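Local atomic coordinates of autoinducer 2-binding protein LsrB (Clostridium saccharobutylicum DSM 13864, PDB entry 6DSP), a protein that binds the quorum-sensing signal autoinducer-2 in the cleft of a periplasmic-binding-protein fold, as a receptor of the LsrB family. Residues A[27-32]-A[83-88]; A[35-40]-A[54-59]. One frame throughout, in Å; residues are numbered along the deposited sequence.

Contact 1: residues A[27-32]-A[83-88]. With PAV ((2R,4S)-2-methyl-2,3,3,4-tetrahydroxytetrahydrofuran), chain C.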
loop_
_atom_site.group_PDB
_atom_site.type_symbol
_atom_site.label_atom_id
_atom_site.label_comp_id
_atom_site.label_asym_id
_atom_site.label_seq_id
_atom_site.Cartn_x
_atom_site.Cartn_y
_atom_site.Cartn_z
ATOM N N ILE A 27 6.510 -12.179 -0.593
ATOM C CA ILE A 27 5.105 -12.541 -0.416
ATOM C C ILE A 27 4.240 -11.286 -0.529
ATOM O O ILE A 27 4.392 -10.351 0.273
ATOM C CB ILE A 27 4.846 -13.245 0.927
ATOM C CG1 ILE A 27 5.768 -14.468 1.075
ATOM C CG2 ILE A 27 3.354 -13.620 1.033
ATOM C CD1 ILE A 27 5.675 -15.166 2.423
ATOM N N PRO A 28 3.318 -11.232 -1.495
ATOM C CA PRO A 28 2.422 -10.096 -1.649
ATOM C C PRO A 28 1.149 -10.321 -0.838
ATOM O O PRO A 28 0.904 -11.411 -0.320
ATOM C CB PRO A 28 2.078 -10.173 -3.140
ATOM C CG PRO A 28 1.986 -11.677 -3.399
ATOM C CD PRO A 28 3.118 -12.241 -2.573
ATOM N N LYS A 29 0.330 -9.267 -0.736
ATOM C CA LYS A 29 -0.989 -9.474 -0.134
ATOM C C LYS A 29 -1.828 -10.439 -0.960
ATOM O O LYS A 29 -2.627 -11.201 -0.396
ATOM C CB LYS A 29 -1.735 -8.145 0.017
ATOM C CG LYS A 29 -1.208 -7.245 1.078
ATOM C CD LYS A 29 -2.096 -5.984 1.203
ATOM C CE LYS A 29 -1.589 -4.980 2.212
ATOM N NZ LYS A 29 -2.432 -3.746 2.124
ATOM N N LEU A 30 -1.679 -10.405 -2.281
ATOM C CA LEU A 30 -2.242 -11.378 -3.202
ATOM C C LEU A 30 -1.497 -11.243 -4.517
ATOM O O LEU A 30 -0.926 -10.180 -4.814
ATOM C CB LEU A 30 -3.747 -11.149 -3.432
ATOM C CG LEU A 30 -4.221 -9.940 -4.254
ATOM C CD1 LEU A 30 -5.729 -10.019 -4.479
ATOM C CD2 LEU A 30 -3.866 -8.618 -3.561
ATOM N N THR A 31 -1.462 -12.332 -5.282
ATOM C CA THR A 31 -0.913 -12.262 -6.632
ATOM C C THR A 31 -1.985 -11.781 -7.613
ATOM O O THR A 31 -3.171 -11.729 -7.290
ATOM C CB THR A 31 -0.424 -13.631 -7.082
ATOM O OG1 THR A 31 -1.503 -14.553 -7.001
ATOM C CG2 THR A 31 0.725 -14.111 -6.179
ATOM N N GLY A 32 -1.565 -11.387 -8.813
ATOM C CA GLY A 32 -2.545 -11.044 -9.838
ATOM C C GLY A 32 -3.254 -9.714 -9.663
ATOM O O GLY A 32 -4.303 -9.496 -10.267
ATOM N N CYS A 83 10.210 -11.623 2.792
ATOM C CA CYS A 83 9.816 -10.216 2.776
ATOM C C CYS A 83 8.336 -10.185 2.426
ATOM O O CYS A 83 7.961 -10.489 1.286
ATOM C CB CYS A 83 10.654 -9.405 1.787
ATOM S SG CYS A 83 10.206 -7.636 1.875
ATOM N N LEU A 84 7.514 -9.836 3.412
ATOM C CA LEU A 84 6.057 -10.006 3.393
ATOM C C LEU A 84 5.326 -8.673 3.443
ATOM O O LEU A 84 5.672 -7.809 4.258
ATOM C CB LEU A 84 5.623 -10.810 4.651
ATOM C CG LEU A 84 4.138 -10.891 5.000
ATOM C CD1 LEU A 84 3.412 -11.744 3.986
ATOM C CD2 LEU A 84 3.948 -11.421 6.397
ATOM N N SER A 85 4.269 -8.551 2.647
ATOM C CA SER A 85 3.257 -7.507 2.844
ATOM C C SER A 85 2.009 -8.185 3.405
ATOM O O SER A 85 1.431 -9.077 2.762
ATOM C CB SER A 85 2.918 -6.792 1.541
ATOM O OG SER A 85 1.874 -5.864 1.823
ATOM N N SER A 86 1.644 -7.805 4.619
ATOM C CA SER A 86 0.639 -8.526 5.394
ATOM C C SER A 86 -0.780 -8.012 5.159
ATOM O O SER A 86 -1.016 -6.794 5.192
ATOM C CB SER A 86 1.022 -8.374 6.867
ATOM O OG SER A 86 0.014 -8.809 7.722
ATOM N N VAL A 87 -1.727 -8.948 4.961
ATOM C CA VAL A 87 -3.142 -8.577 4.889
ATOM C C VAL A 87 -3.760 -8.375 6.270
ATOM O O VAL A 87 -4.791 -7.705 6.380
ATOM C CB VAL A 87 -3.975 -9.572 4.076
ATOM C CG1 VAL A 87 -3.458 -9.744 2.679
ATOM C CG2 VAL A 87 -4.052 -10.877 4.751
ATOM N N ASP A 88 -3.178 -8.968 7.307
ATOM C CA ASP A 88 -3.647 -8.862 8.684
ATOM C C ASP A 88 -2.479 -9.244 9.569
ATOM O O ASP A 88 -2.042 -10.416 9.578
ATOM C CB ASP A 88 -4.818 -9.797 8.980
ATOM C CG ASP A 88 -5.265 -9.646 10.407
ATOM O OD1 ASP A 88 -5.787 -8.580 10.763
ATOM O OD2 ASP A 88 -5.057 -10.560 11.197
HETATM O O2 PAV C . -2.857 1.051 -1.504
HETATM C C2 PAV C . -2.087 -0.120 -1.847
HETATM C C1 PAV C . -1.297 0.051 -3.163
HETATM O O5 PAV C . -3.154 -1.154 -2.227
HETATM C C5 PAV C . -2.603 -2.383 -2.029
HETATM C C4 PAV C . -1.262 -2.184 -1.299
HETATM O O4 PAV C . -1.130 -3.120 -0.233
HETATM C C3 PAV C . -1.367 -0.721 -0.855
HETATM O O3 PAV C . -0.093 -0.145 -0.758
HETATM O O13 PAV C . -2.064 -0.633 0.368
#
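Lys29 reaches past Ser85 and Ser86 to the bound autoinducer-2. Its CG stands anti to the carbonyl carbon (chi1 -72°), and beyond CG the chain is fully extended, the length needed to bring NZ within 2.8 Å of PAV O4 in a hydrogen bond. The methylenes travel over polar neighbours: Lys29 CG lies 3.5 Å from Ser85 OG, and Lys29 CE lies 3.5 Å from the backbone O of Ser86. The ammonium group also forms a salt bridge with Asp167, which would offset the cost of burying its charge. Ser85 is small enough to sit beside the lysine chain, and its OG is hydrogen-bonded to Asp110, a ligand-binding residue. Further along, Val87 CG1 packs 3.6 Å from Lys29 CB, a branched apolar side chain against the lysine's root.

At the other end the backbones pair in parallel: Ile27 N donates to Cys83 O (2.9 Å), and Ser85 N to Ile27 O (3.0 Å). Here Ile27 CG2 meets Leu84 CD1 at a tight 3.5 Å, both residues touching helix 64-76. The loop after strand 23-27 supplies Lys29 and that after neighbouring strand 81-84 flanks it, at the C-terminal edge of a parallel sheet, where periplasmic binding proteins bind their ligands.

Contact 2: residues A[35-40]-A[54-59]; sequences FFESAN and VDYEGD. With PAV ((2R,4S)-2-methyl-2,3,3,4-tetrahydroxytetrahydrofuran), chain C.
Helix 35-40 and strand 54-56 run nearly antiparallel, their axes 162° apart and 10.9 Å from each other at closest approach. The nearest alpha carbons, those of Asn40 and Tyr56, are still 6.9 Å apart, and side chains bridge the gap.

Tyr56 does most of this. Its CG is anti to the backbone N (chi1 -179°), which places CG on the helix side, and the ring continues to the helix, where the side chain of Asn40 lies over one face. The amide and ring planes are only 11° apart, so the two stack, with Asn40 CG 3.4 Å above the ring plane and displaced toward the rim. Asn40 CB adds a CH-pi contact, 3.7 Å from the ring centroid. Asparagine suits the place because its flat amide can lie on an aromatic face while OD1 accepts a hydrogen bond from Gln44, one turn further along the helix.

Strand 23-27, helix 34-50 and strand 53-56 form a right-handed beta-alpha-beta crossover, and this contact lies between its helix and its second strand.

At the far end of the ring, Tyr56 OH donates to Glu37 OE2 (2.8 Å), approaching from above the carboxylate plane. Glu37 starts away from the strand, but a bend at chi2 helps bring its carboxylate back, and OE2 also accepts from Gly32 N. Toward the ligand, Phe35 offers a ring face to the methyl carbon PAV C1, which is 3.5 Å from Phe35 CD1. Phe36 presents its edge instead, with Phe36 CZ 3.4 Å from PAV O4.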
loop_
_atom_site.group_PDB
_atom_site.type_symbol
_atom_site.label_atom_id
_atom_site.label_comp_id
_atom_site.label_asym_id
_atom_site.label_seq_id
_atom_site.Cartn_x
_atom_site.Cartn_y
_atom_site.Cartn_z
ATOM N N PHE A 35 -0.410 -3.907 -8.557
ATOM C CA PHE A 35 0.570 -3.354 -7.624
ATOM C C PHE A 35 1.616 -4.404 -7.281
ATOM O O PHE A 35 2.832 -4.125 -7.273
ATOM C CB PHE A 35 -0.146 -2.907 -6.350
ATOM C CG PHE A 35 0.771 -2.370 -5.289
ATOM C CD1 PHE A 35 1.220 -1.044 -5.296
ATOM C CD2 PHE A 35 1.242 -3.224 -4.307
ATOM C CE1 PHE A 35 2.076 -0.564 -4.306
ATOM C CE2 PHE A 35 2.098 -2.762 -3.304
ATOM C CZ PHE A 35 2.530 -1.430 -3.323
ATOM N N PHE A 36 1.157 -5.616 -6.975
ATOM C CA PHE A 36 2.047 -6.676 -6.520
ATOM C C PHE A 36 2.819 -7.283 -7.669
ATOM O O PHE A 36 4.001 -7.617 -7.515
ATOM C CB PHE A 36 1.234 -7.699 -5.725
ATOM C CG PHE A 36 0.718 -7.094 -4.459
ATOM C CD1 PHE A 36 1.595 -6.852 -3.403
ATOM C CD2 PHE A 36 -0.587 -6.662 -4.320
ATOM C CE1 PHE A 36 1.183 -6.200 -2.250
ATOM C CE2 PHE A 36 -0.992 -6.011 -3.136
ATOM C CZ PHE A 36 -0.093 -5.812 -2.103
ATOM N N GLU A 37 2.193 -7.390 -8.838
ATOM C CA GLU A 37 2.926 -7.885 -9.994
ATOM C C GLU A 37 4.030 -6.926 -10.385
ATOM O O GLU A 37 5.141 -7.350 -10.714
ATOM C CB GLU A 37 1.957 -8.137 -11.143
ATOM C CG GLU A 37 0.962 -9.263 -10.817
ATOM C CD GLU A 37 1.638 -10.616 -10.495
ATOM O OE1 GLU A 37 2.601 -11.029 -11.209
ATOM O OE2 GLU A 37 1.201 -11.274 -9.503
ATOM N N SER A 38 3.754 -5.611 -10.355
ATOM C CA SER A 38 4.788 -4.629 -10.674
ATOM C C SER A 38 5.882 -4.604 -9.614
ATOM O O SER A 38 7.074 -4.454 -9.938
ATOM C CB SER A 38 4.149 -3.263 -10.858
ATOM O OG SER A 38 3.514 -3.189 -12.127
ATOM N N ALA A 39 5.508 -4.806 -8.344
ATOM C CA ALA A 39 6.533 -4.834 -7.313
ATOM C C ALA A 39 7.462 -6.021 -7.532
ATOM O O ALA A 39 8.686 -5.913 -7.373
ATOM C CB ALA A 39 5.882 -4.902 -5.937
ATOM N N ASN A 40 6.894 -7.177 -7.895
ATOM C CA ASN A 40 7.751 -8.331 -8.146
ATOM C C ASN A 40 8.599 -8.126 -9.391
ATOM O O ASN A 40 9.741 -8.586 -9.443
ATOM C CB ASN A 40 6.912 -9.594 -8.268
ATOM C CG ASN A 40 7.774 -10.819 -8.500
ATOM O OD1 ASN A 40 8.711 -11.099 -7.729
ATOM N ND2 ASN A 40 7.499 -11.521 -9.594
ATOM N N VAL A 54 14.947 -14.228 -5.747
ATOM C CA VAL A 54 13.685 -13.853 -5.133
ATOM C C VAL A 54 12.625 -14.813 -5.643
ATOM O O VAL A 54 12.360 -14.869 -6.849
ATOM C CB VAL A 54 13.311 -12.406 -5.469
ATOM C CG1 VAL A 54 11.877 -12.114 -4.978
ATOM C CG2 VAL A 54 14.311 -11.460 -4.818
ATOM N N ASP A 55 12.049 -15.591 -4.730
ATOM C CA ASP A 55 10.970 -16.517 -5.035
ATOM C C ASP A 55 9.640 -15.841 -4.697
ATOM O O ASP A 55 9.286 -15.714 -3.527
ATOM C CB ASP A 55 11.167 -17.816 -4.252
ATOM C CG ASP A 55 10.063 -18.841 -4.505
ATOM O OD1 ASP A 55 9.251 -18.659 -5.431
ATOM O OD2 ASP A 55 10.029 -19.838 -3.768
ATOM N N TYR A 56 8.914 -15.418 -5.730
ATOM C CA TYR A 56 7.630 -14.754 -5.538
ATOM C C TYR A 56 6.561 -15.806 -5.256
ATOM O O TYR A 56 6.309 -16.690 -6.092
ATOM C CB TYR A 56 7.305 -13.988 -6.817
ATOM C CG TYR A 56 6.018 -13.206 -6.841
ATOM C CD1 TYR A 56 5.727 -12.266 -5.852
ATOM C CD2 TYR A 56 5.125 -13.331 -7.905
ATOM C CE1 TYR A 56 4.570 -11.489 -5.922
ATOM C CE2 TYR A 56 3.998 -12.578 -7.997
ATOM C CZ TYR A 56 3.707 -11.650 -7.002
ATOM O OH TYR A 56 2.551 -10.896 -7.067
ATOM N N GLU A 57 5.925 -15.728 -4.091
ATOM C CA GLU A 57 4.957 -16.737 -3.679
ATOM C C GLU A 57 3.783 -16.054 -2.993
ATOM O O GLU A 57 3.990 -15.312 -2.030
ATOM C CB GLU A 57 5.597 -17.740 -2.714
ATOM C CG GLU A 57 6.716 -18.565 -3.358
ATOM C CD GLU A 57 6.248 -19.482 -4.491
ATOM O OE1 GLU A 57 5.054 -19.808 -4.547
ATOM O OE2 GLU A 57 7.079 -19.846 -5.344
ATOM N N GLY A 58 2.574 -16.369 -3.426
ATOM C CA GLY A 58 1.389 -15.824 -2.803
ATOM C C GLY A 58 0.179 -16.625 -3.164
ATOM O O GLY A 58 0.246 -17.828 -3.438
ATOM N N ASP A 59 -0.962 -15.970 -3.122
ATOM C CA ASP A 59 -2.248 -16.596 -3.394
ATOM C C ASP A 59 -3.126 -15.591 -4.126
ATOM O O ASP A 59 -2.964 -14.385 -3.949
ATOM C CB ASP A 59 -2.934 -16.982 -2.058
ATOM C CG ASP A 59 -4.154 -17.859 -2.253
ATOM O OD1 ASP A 59 -3.982 -19.073 -2.394
ATOM O OD2 ASP A 59 -5.298 -17.338 -2.247
HETATM O O2 PAV C . -2.857 1.051 -1.504
HETATM C C2 PAV C . -2.087 -0.120 -1.847
HETATM C C1 PAV C . -1.297 0.051 -3.163
HETATM O O5 PAV C . -3.154 -1.154 -2.227
HETATM C C5 PAV C . -2.603 -2.383 -2.029
HETATM C C4 PAV C . -1.262 -2.184 -1.299
HETATM O O4 PAV C . -1.130 -3.120 -0.233
HETATM C C3 PAV C . -1.367 -0.721 -0.855
HETATM O O3 PAV C . -0.093 -0.145 -0.758
HETATM O O13 PAV C . -2.064 -0.633 0.368
#

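Overall arrangement
Contacts 1 and 2 have centres about 8 Å apart and share one mixed sheet, in which strand 23-27 lies between strands 53-56 and 81-84. Both segments of contact 2 fall between those of contact 1 in sequence: 27-32 leads into the helix that carries 35-40, strand 53-56 follows, and 83-88 comes last. The two contacts meet directly where Thr31 N lies 2.9 Å from Asp59 O, a probable hydrogen bond, and where Pro28 packs on Phe36. Both touch the autoinducer, contact 1 with a charged group and contact 2 with aromatic rings, so neighbouring parts of one domain supply complementary polar and apolar surfaces to the pocket.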